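PDB 2HUN: 336aa long hypothetical dTDP-glucose 4,6-dehydratase from Pyrococcus horikoshii, which is probably a dTDP-glucose 4,6-dehydratase, an NAD-dependent lyase that would convert dTDP-glucose to its 4-keto-6-deoxy form. Local coordinates for the nicotinamide-adenine-dinucleotide site and the interface of chains A and B. Residues are numbered along the deposited sequence; one frame, centred on the assembly and turned at random. Chains: chain A/B, 336aa long hypothetical dTDP-glucose 4,6-dehydratase.

Contact 1: the nicotinamide-adenine-dinucleotide site. Residues chain A 10, 13-15, 36-37, 40-42, 61-63, 82-84, 86, 101, 125-126, 151, 155, 178-179, 181. With NAD (nicotinamide-adenine-dinucleotide), chain C.
The Rossmann-type cofactor site of an extended short-chain dehydrogenase/reductase encloses almost all of the NAD, burying 793 of its 845 Å². Its glycine-rich loop, GMGFIG at 11-16, runs into helix 14-26 beneath the diphosphate. A:Phe14 N meets NAD O2A of the adenosine-side phosphate at 3.1 Å in a nearly straight bond (176° at H), and A:Ile15 N reaches NAD O2N of the other phosphate at 3.0 Å. This helix N-terminus may help to offset the phosphate charge; water 2 links O2N to A:Gly10 O.

At the end of strand 31-36, A:Asp36 has CG anti to its backbone N (chi1 -160°), which presents the carboxylate end-on to the adenosine ribose. A:Asp36 OD1 accepts the 2'-hydroxyl NAD O2B at 2.6 Å and A:Asp36 OD2 the 3'-hydroxyl NAD O3B at 2.5 Å, each through its syn lone pair. This bidentate grip would disfavour a 2'-phosphate, consistent with NAD rather than NADP. The adenine is sandwiched: the extended aliphatic chain of A:Lys37 lies over one face and A:Ala83 CB over the other. At the rim, NAD N6A donates to A:Asp62 OD1 at 2.9 Å, from 57° above the carboxylate plane, and to A:Ser101 OG, while A:Val63 N donates to N1A.

A:Tyr151 and A:Lys155 form the family's YxxxK pair. A:Tyr151 OH meets the nicotinamide-ribose 2'-hydroxyl NAD O2D in the plane of its ring at 2.7 Å. A:Lys155, bent at chi2 and chi3, brings NZ to NAD O3D at 2.9 Å; a second bond to A:Val125 O fixes its tip. The lysine's charge could lower the tyrosine pKa. A:Asn181 N holds NAD O7N at 2.7 Å, which would help to fix the turn of the carboxamide and so of the nicotinamide, against which A:Cys178 SG and A:Ile15 CD1 pack.

The cofactor lies along the ends of strands 5-9, 31-36, 56-60, 78-81, 121-127 and 172-178 and the turns after them, with A:Asn181 on strand 180-182 and helix 150-168 supplying the catalytic pair.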
# COMPACT_ATOMS: atom_id res chain seq x y z
N GLY A 10 5.53 18.64 -6.53
CA GLY A 10 6.57 18.78 -5.52
C GLY A 10 7.85 19.33 -6.11
O GLY A 10 8.94 19.06 -5.61
N GLY A 13 10.70 21.33 -4.17
CA GLY A 13 11.48 20.61 -3.17
C GLY A 13 12.89 20.26 -3.64
O GLY A 13 13.31 20.66 -4.73
N PHE A 14 13.60 19.50 -2.83
CA PHE A 14 14.98 19.10 -3.12
C PHE A 14 15.17 18.41 -4.47
O PHE A 14 15.81 18.96 -5.38
CB PHE A 14 15.48 18.21 -1.97
CG PHE A 14 16.79 17.51 -2.25
CD1 PHE A 14 17.81 18.12 -2.96
CD2 PHE A 14 17.03 16.24 -1.73
CE1 PHE A 14 19.05 17.48 -3.16
CE2 PHE A 14 18.26 15.59 -1.92
CZ PHE A 14 19.27 16.22 -2.63
N ILE A 15 14.62 17.22 -4.61
CA ILE A 15 14.76 16.46 -5.85
C ILE A 15 13.96 17.07 -6.99
O ILE A 15 14.42 17.08 -8.14
CB ILE A 15 14.34 14.99 -5.64
CG1 ILE A 15 15.19 14.37 -4.52
CG2 ILE A 15 14.53 14.19 -6.94
CD1 ILE A 15 14.77 12.97 -4.12
N ASP A 36 3.17 22.84 -6.54
CA ASP A 36 3.72 22.63 -5.22
C ASP A 36 2.88 23.46 -4.29
O ASP A 36 2.50 24.58 -4.59
CB ASP A 36 5.18 23.07 -5.16
CG ASP A 36 5.95 22.45 -4.00
OD1 ASP A 36 5.65 22.77 -2.84
OD2 ASP A 36 6.85 21.63 -4.26
N LYS A 37 2.63 22.87 -3.15
CA LYS A 37 1.80 23.45 -2.13
C LYS A 37 2.58 24.43 -1.23
O LYS A 37 1.99 25.19 -0.45
CB LYS A 37 1.22 22.25 -1.38
CG LYS A 37 2.17 21.49 -0.45
CD LYS A 37 1.40 20.47 0.43
CE LYS A 37 2.21 20.04 1.66
NZ LYS A 37 1.54 19.00 2.51
N TYR A 40 6.21 21.87 4.03
CA TYR A 40 7.46 21.35 4.56
C TYR A 40 8.43 20.91 3.45
O TYR A 40 8.07 20.11 2.58
CB TYR A 40 7.18 20.15 5.49
CG TYR A 40 8.44 19.48 5.99
CD1 TYR A 40 9.18 20.04 7.03
CD2 TYR A 40 8.92 18.32 5.38
CE1 TYR A 40 10.38 19.46 7.45
CE2 TYR A 40 10.11 17.74 5.79
CZ TYR A 40 10.83 18.31 6.82
OH TYR A 40 12.02 17.72 7.22
N GLY A 41 9.64 21.44 3.49
CA GLY A 41 10.65 21.09 2.51
C GLY A 41 10.74 21.98 1.29
O GLY A 41 11.76 21.98 0.60
N SER A 42 9.68 22.74 1.00
CA SER A 42 9.68 23.61 -0.16
C SER A 42 10.57 24.83 0.03
O SER A 42 10.75 25.32 1.14
CB SER A 42 8.25 24.07 -0.49
OG SER A 42 7.73 24.90 0.53
N GLY A 61 -0.54 24.87 -5.25
CA GLY A 61 -1.71 24.08 -4.95
C GLY A 61 -1.37 22.69 -4.44
O GLY A 61 -0.21 22.26 -4.49
N ASP A 62 -2.39 21.99 -3.97
CA ASP A 62 -2.27 20.64 -3.41
C ASP A 62 -2.68 19.60 -4.45
O ASP A 62 -3.75 19.71 -5.04
CB ASP A 62 -3.18 20.54 -2.18
CG ASP A 62 -3.04 19.23 -1.44
OD1 ASP A 62 -2.54 18.25 -2.03
OD2 ASP A 62 -3.46 19.19 -0.27
N VAL A 63 -1.84 18.59 -4.68
CA VAL A 63 -2.18 17.55 -5.65
C VAL A 63 -3.49 16.87 -5.27
O VAL A 63 -4.11 16.19 -6.09
CB VAL A 63 -1.07 16.46 -5.75
CG1 VAL A 63 0.16 17.03 -6.41
CG2 VAL A 63 -0.74 15.92 -4.36
N LEU A 82 6.59 13.90 -7.54
CA LEU A 82 7.53 13.94 -6.43
C LEU A 82 6.90 14.43 -5.13
O LEU A 82 7.44 14.21 -4.05
CB LEU A 82 8.72 14.82 -6.78
CG LEU A 82 9.60 14.26 -7.91
CD1 LEU A 82 9.90 15.35 -8.93
CD2 LEU A 82 10.87 13.70 -7.32
N ALA A 83 5.75 15.09 -5.23
CA ALA A 83 5.06 15.62 -4.06
C ALA A 83 4.74 14.59 -2.98
O ALA A 83 4.11 13.56 -3.24
CB ALA A 83 3.79 16.34 -4.49
N ALA A 84 5.15 14.89 -1.75
CA ALA A 84 4.90 14.01 -0.62
C ALA A 84 5.40 14.63 0.68
O ALA A 84 6.21 15.56 0.65
CB ALA A 84 5.62 12.67 -0.83
N SER A 86 7.50 13.76 3.87
CA SER A 86 8.49 12.71 4.15
C SER A 86 9.26 12.74 5.46
O SER A 86 10.28 12.06 5.59
CB SER A 86 9.51 12.69 3.01
OG SER A 86 10.19 13.94 2.94
N SER A 101 -1.41 13.81 1.92
CA SER A 101 -0.51 14.13 0.82
C SER A 101 -0.00 12.90 0.06
O SER A 101 0.04 12.91 -1.17
CB SER A 101 0.69 14.94 1.31
OG SER A 101 0.31 16.25 1.72
N VAL A 125 7.17 8.62 -8.02
CA VAL A 125 8.43 8.55 -7.28
C VAL A 125 8.19 8.05 -5.85
O VAL A 125 7.37 8.60 -5.10
CB VAL A 125 9.13 9.93 -7.24
CG1 VAL A 125 10.49 9.81 -6.54
CG2 VAL A 125 9.33 10.45 -8.65
N SER A 126 8.91 7.00 -5.47
CA SER A 126 8.74 6.42 -4.14
C SER A 126 10.09 6.20 -3.45
O SER A 126 11.13 6.64 -3.95
CB SER A 126 7.96 5.10 -4.26
OG SER A 126 7.50 4.64 -3.00
N TYR A 151 5.00 7.25 7.53
CA TYR A 151 5.51 7.84 6.30
C TYR A 151 5.71 6.78 5.22
O TYR A 151 5.17 6.90 4.12
CB TYR A 151 6.84 8.56 6.56
CG TYR A 151 7.66 8.75 5.30
CD1 TYR A 151 7.19 9.54 4.25
CD2 TYR A 151 8.90 8.12 5.14
CE1 TYR A 151 7.92 9.70 3.07
CE2 TYR A 151 9.64 8.27 3.96
CZ TYR A 151 9.15 9.06 2.93
OH TYR A 151 9.87 9.23 1.76
N LYS A 155 3.56 5.86 1.79
CA LYS A 155 4.22 5.84 0.48
C LYS A 155 3.92 4.48 -0.14
O LYS A 155 3.61 4.39 -1.33
CB LYS A 155 5.74 6.02 0.62
CG LYS A 155 6.18 7.44 0.98
CD LYS A 155 5.82 8.46 -0.11
CE LYS A 155 6.63 8.23 -1.38
NZ LYS A 155 6.24 9.18 -2.48
N CYS A 178 14.05 4.96 -4.90
CA CYS A 178 15.47 5.27 -4.77
C CYS A 178 15.94 5.37 -3.32
O CYS A 178 15.14 5.54 -2.39
CB CYS A 178 15.76 6.60 -5.46
SG CYS A 178 14.96 7.98 -4.61
N THR A 179 17.25 5.29 -3.15
CA THR A 179 17.87 5.37 -1.84
C THR A 179 18.05 6.83 -1.46
O THR A 179 17.38 7.71 -2.00
CB THR A 179 19.24 4.66 -1.86
OG1 THR A 179 20.11 5.32 -2.79
CG2 THR A 179 19.08 3.21 -2.28
N ASN A 181 19.17 10.51 -1.37
CA ASN A 181 19.70 11.50 -2.31
C ASN A 181 20.53 12.55 -1.57
O ASN A 181 20.27 12.85 -0.40
CB ASN A 181 18.58 12.24 -3.04
CG ASN A 181 17.98 11.44 -4.19
OD1 ASN A 181 17.76 11.98 -5.28
ND2 ASN A 181 17.71 10.16 -3.95
PA NAD C . 11.07 17.61 -0.02
O1A NAD C . 10.49 17.50 1.32
O2A NAD C . 12.33 18.39 -0.22
O5B NAD C . 9.96 18.27 -0.97
C5B NAD C . 8.63 17.74 -1.11
C4B NAD C . 7.92 18.77 -2.00
O4B NAD C . 6.57 18.35 -2.28
C3B NAD C . 7.82 20.15 -1.29
O3B NAD C . 8.18 21.21 -2.20
C2B NAD C . 6.36 20.19 -0.80
O2B NAD C . 5.78 21.48 -0.62
C1B NAD C . 5.65 19.35 -1.86
N9A NAD C . 4.41 18.70 -1.39
C8A NAD C . 4.25 17.89 -0.32
N7A NAD C . 2.97 17.51 -0.25
C5A NAD C . 2.31 18.06 -1.26
C6A NAD C . 0.96 18.04 -1.70
N6A NAD C . -0.00 17.36 -1.08
N1A NAD C . 0.65 18.79 -2.86
C2A NAD C . 1.65 19.52 -3.53
N3A NAD C . 2.92 19.54 -3.11
C4A NAD C . 3.23 18.82 -2.00
O3 NAD C . 11.47 16.11 -0.38
PN NAD C . 12.18 15.38 -1.59
O1N NAD C . 13.34 14.73 -0.90
O2N NAD C . 12.55 16.30 -2.68
O5D NAD C . 11.18 14.18 -1.99
C5D NAD C . 10.65 13.99 -3.31
C4D NAD C . 10.11 12.54 -3.42
O4D NAD C . 11.19 11.59 -3.45
C3D NAD C . 9.18 12.16 -2.27
O3D NAD C . 8.03 11.45 -2.81
C2D NAD C . 10.06 11.24 -1.38
O2D NAD C . 9.25 10.30 -0.68
C1D NAD C . 10.99 10.62 -2.41
N1N NAD C . 12.31 10.21 -1.89
C2N NAD C . 13.29 11.15 -1.43
C3N NAD C . 14.53 10.67 -0.97
C7N NAD C . 15.64 11.63 -0.47
O7N NAD C . 16.76 11.17 -0.24
N7N NAD C . 15.37 12.92 -0.32
C4N NAD C . 14.80 9.28 -0.95
C5N NAD C . 13.82 8.37 -1.40
C6N NAD C . 12.58 8.82 -1.88
O HOH W 1 13.61 20.40 0.55
O HOH W 2 10.94 17.47 -4.27
O HOH W 3 5.74 11.63 -4.58

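Contact 2: the interface of chains A and B. Residues chain A 141-145; chain B 141-144, 163.
In the two-fold interface of the deposited assembly, which may be the dimer interface of this extended short-chain dehydrogenase/reductase, residues 141-144 of the two chains run antiparallel and form a beta bridge, A:Asp143 pairing with B:Asp143. The side chains of A:Asn142 and B:Arg144 lie alongside each other and point the same way, their amide and guanidinium planes turned 39° apart. This is a loose approach: the polar ends run alongside each other, A:Asn142 OD1 4.1 Å from B:Arg144 NE.

The hydrogen bonding comes from the backbone beneath them. B:Arg144 N donates to A:Asn142 O at 3.0 Å, and its twin, A:Arg144 N to B:Asn142 O, has the same length. Each donor sits 52° above the carbonyl plane, away from an ideal lone-pair direction. Each arginine has CG in the crowded position between backbone N and carbonyl carbon (chi1 81° in A:Arg144) and bends again at chi2. That fold lays the aliphatic stem over the partner's peptide, with A:Arg144 CB 3.4 Å and CD 3.5 Å from B:Asn142 O.

Water 4 joins A:Asp143 OD1, at 2.6 Å, to B:Asn142 O, giving that carbonyl a second polar partner. The two aspartates keep their carboxylates apart, with A:Asp143 OD1 5.9 Å from B:Asp143 OD1; any repulsion between them would be weakened by this separation. At the margin, B:Leu163 on helix 150-168 directs methyl CD1 towards A:Leu145 O, 3.8 Å away.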
# COMPACT_ATOMS: atom_id res chain seq x y z
N GLU A 141 12.32 -5.57 -6.76
CA GLU A 141 10.97 -5.07 -6.94
C GLU A 141 9.94 -6.19 -6.78
O GLU A 141 8.74 -5.92 -6.73
CB GLU A 141 10.82 -4.41 -8.33
CG GLU A 141 11.79 -3.25 -8.59
CD GLU A 141 13.17 -3.70 -9.05
OE1 GLU A 141 13.47 -4.90 -9.03
OE2 GLU A 141 13.98 -2.82 -9.42
N ASN A 142 10.40 -7.43 -6.68
CA ASN A 142 9.45 -8.54 -6.50
C ASN A 142 9.27 -8.96 -5.04
O ASN A 142 8.53 -9.90 -4.75
CB ASN A 142 9.87 -9.76 -7.33
CG ASN A 142 9.70 -9.53 -8.82
OD1 ASN A 142 8.76 -8.87 -9.25
ND2 ASN A 142 10.60 -10.09 -9.62
N ASP A 143 9.93 -8.27 -4.12
CA ASP A 143 9.81 -8.60 -2.69
C ASP A 143 8.68 -7.83 -2.04
O ASP A 143 8.32 -6.75 -2.48
CB ASP A 143 11.12 -8.28 -1.97
CG ASP A 143 12.26 -9.17 -2.42
OD1 ASP A 143 12.01 -10.36 -2.67
OD2 ASP A 143 13.41 -8.68 -2.52
N ARG A 144 8.11 -8.40 -0.98
CA ARG A 144 7.02 -7.78 -0.24
C ARG A 144 7.52 -6.48 0.37
O ARG A 144 8.72 -6.26 0.49
CB ARG A 144 6.54 -8.69 0.89
CG ARG A 144 7.41 -8.64 2.18
CD ARG A 144 8.84 -9.14 1.95
NE ARG A 144 9.66 -9.04 3.16
CZ ARG A 144 10.15 -7.91 3.66
NH1 ARG A 144 9.92 -6.75 3.05
NH2 ARG A 144 10.87 -7.93 4.78
N LEU A 145 6.59 -5.64 0.78
CA LEU A 145 6.94 -4.39 1.43
C LEU A 145 6.76 -4.62 2.93
O LEU A 145 6.03 -5.53 3.34
CB LEU A 145 6.03 -3.25 0.96
CG LEU A 145 6.02 -2.99 -0.56
CD1 LEU A 145 5.20 -1.74 -0.85
CD2 LEU A 145 7.42 -2.83 -1.07
N GLU B 141 3.75 -15.00 1.61
CA GLU B 141 3.59 -13.70 2.25
C GLU B 141 4.81 -12.80 1.98
O GLU B 141 4.76 -11.59 2.23
CB GLU B 141 3.38 -13.88 3.76
CG GLU B 141 2.11 -14.67 4.15
CD GLU B 141 2.27 -16.18 4.04
OE1 GLU B 141 3.36 -16.66 3.66
OE2 GLU B 141 1.29 -16.90 4.33
N ASN B 142 5.90 -13.37 1.47
CA ASN B 142 7.09 -12.57 1.19
C ASN B 142 7.14 -12.01 -0.23
O ASN B 142 8.11 -11.35 -0.61
CB ASN B 142 8.36 -13.37 1.48
CG ASN B 142 8.49 -13.74 2.94
OD1 ASN B 142 7.89 -13.10 3.80
ND2 ASN B 142 9.29 -14.76 3.23
N ASP B 143 6.10 -12.26 -1.02
CA ASP B 143 6.08 -11.77 -2.39
C ASP B 143 5.38 -10.41 -2.52
O ASP B 143 4.50 -10.08 -1.73
CB ASP B 143 5.39 -12.77 -3.31
CG ASP B 143 6.19 -14.05 -3.48
OD1 ASP B 143 7.43 -13.97 -3.53
OD2 ASP B 143 5.57 -15.13 -3.55
N ARG B 144 5.80 -9.65 -3.52
CA ARG B 144 5.24 -8.34 -3.81
C ARG B 144 3.77 -8.48 -4.15
O ARG B 144 3.30 -9.56 -4.51
CB ARG B 144 5.95 -7.71 -5.01
CG ARG B 144 5.39 -8.15 -6.38
CD ARG B 144 5.58 -9.65 -6.67
NE ARG B 144 5.07 -10.02 -8.00
CZ ARG B 144 3.78 -10.14 -8.31
NH1 ARG B 144 2.86 -9.94 -7.38
NH2 ARG B 144 3.42 -10.41 -9.55
N LEU B 163 0.57 -2.79 8.41
CA LEU B 163 1.94 -3.19 8.69
C LEU B 163 2.73 -2.04 9.33
O LEU B 163 3.38 -2.22 10.36
CB LEU B 163 2.64 -3.64 7.40
CG LEU B 163 2.10 -4.90 6.72
CD1 LEU B 163 2.86 -5.14 5.42
CD2 LEU B 163 2.24 -6.09 7.66
O HOH W 4 10.85 -11.79 -0.88

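The C-alpha centres of contact 1 and contact 2 lie about 24 Å apart, and they have no residue in common. What they share is an element: helix 150-168 carries the tyrosine and lysine of contact 1 in chain A, while its chain B copy supplies B:Leu163 to contact 2. By the two-fold symmetry, each copy of the helix reaches from an active site to the edge of the interface; the structure alone does not show whether the two are coupled. The cofactor bonds described in contact 1 come from chain A, and a dimer, if it is the biological form, would hold two such sites.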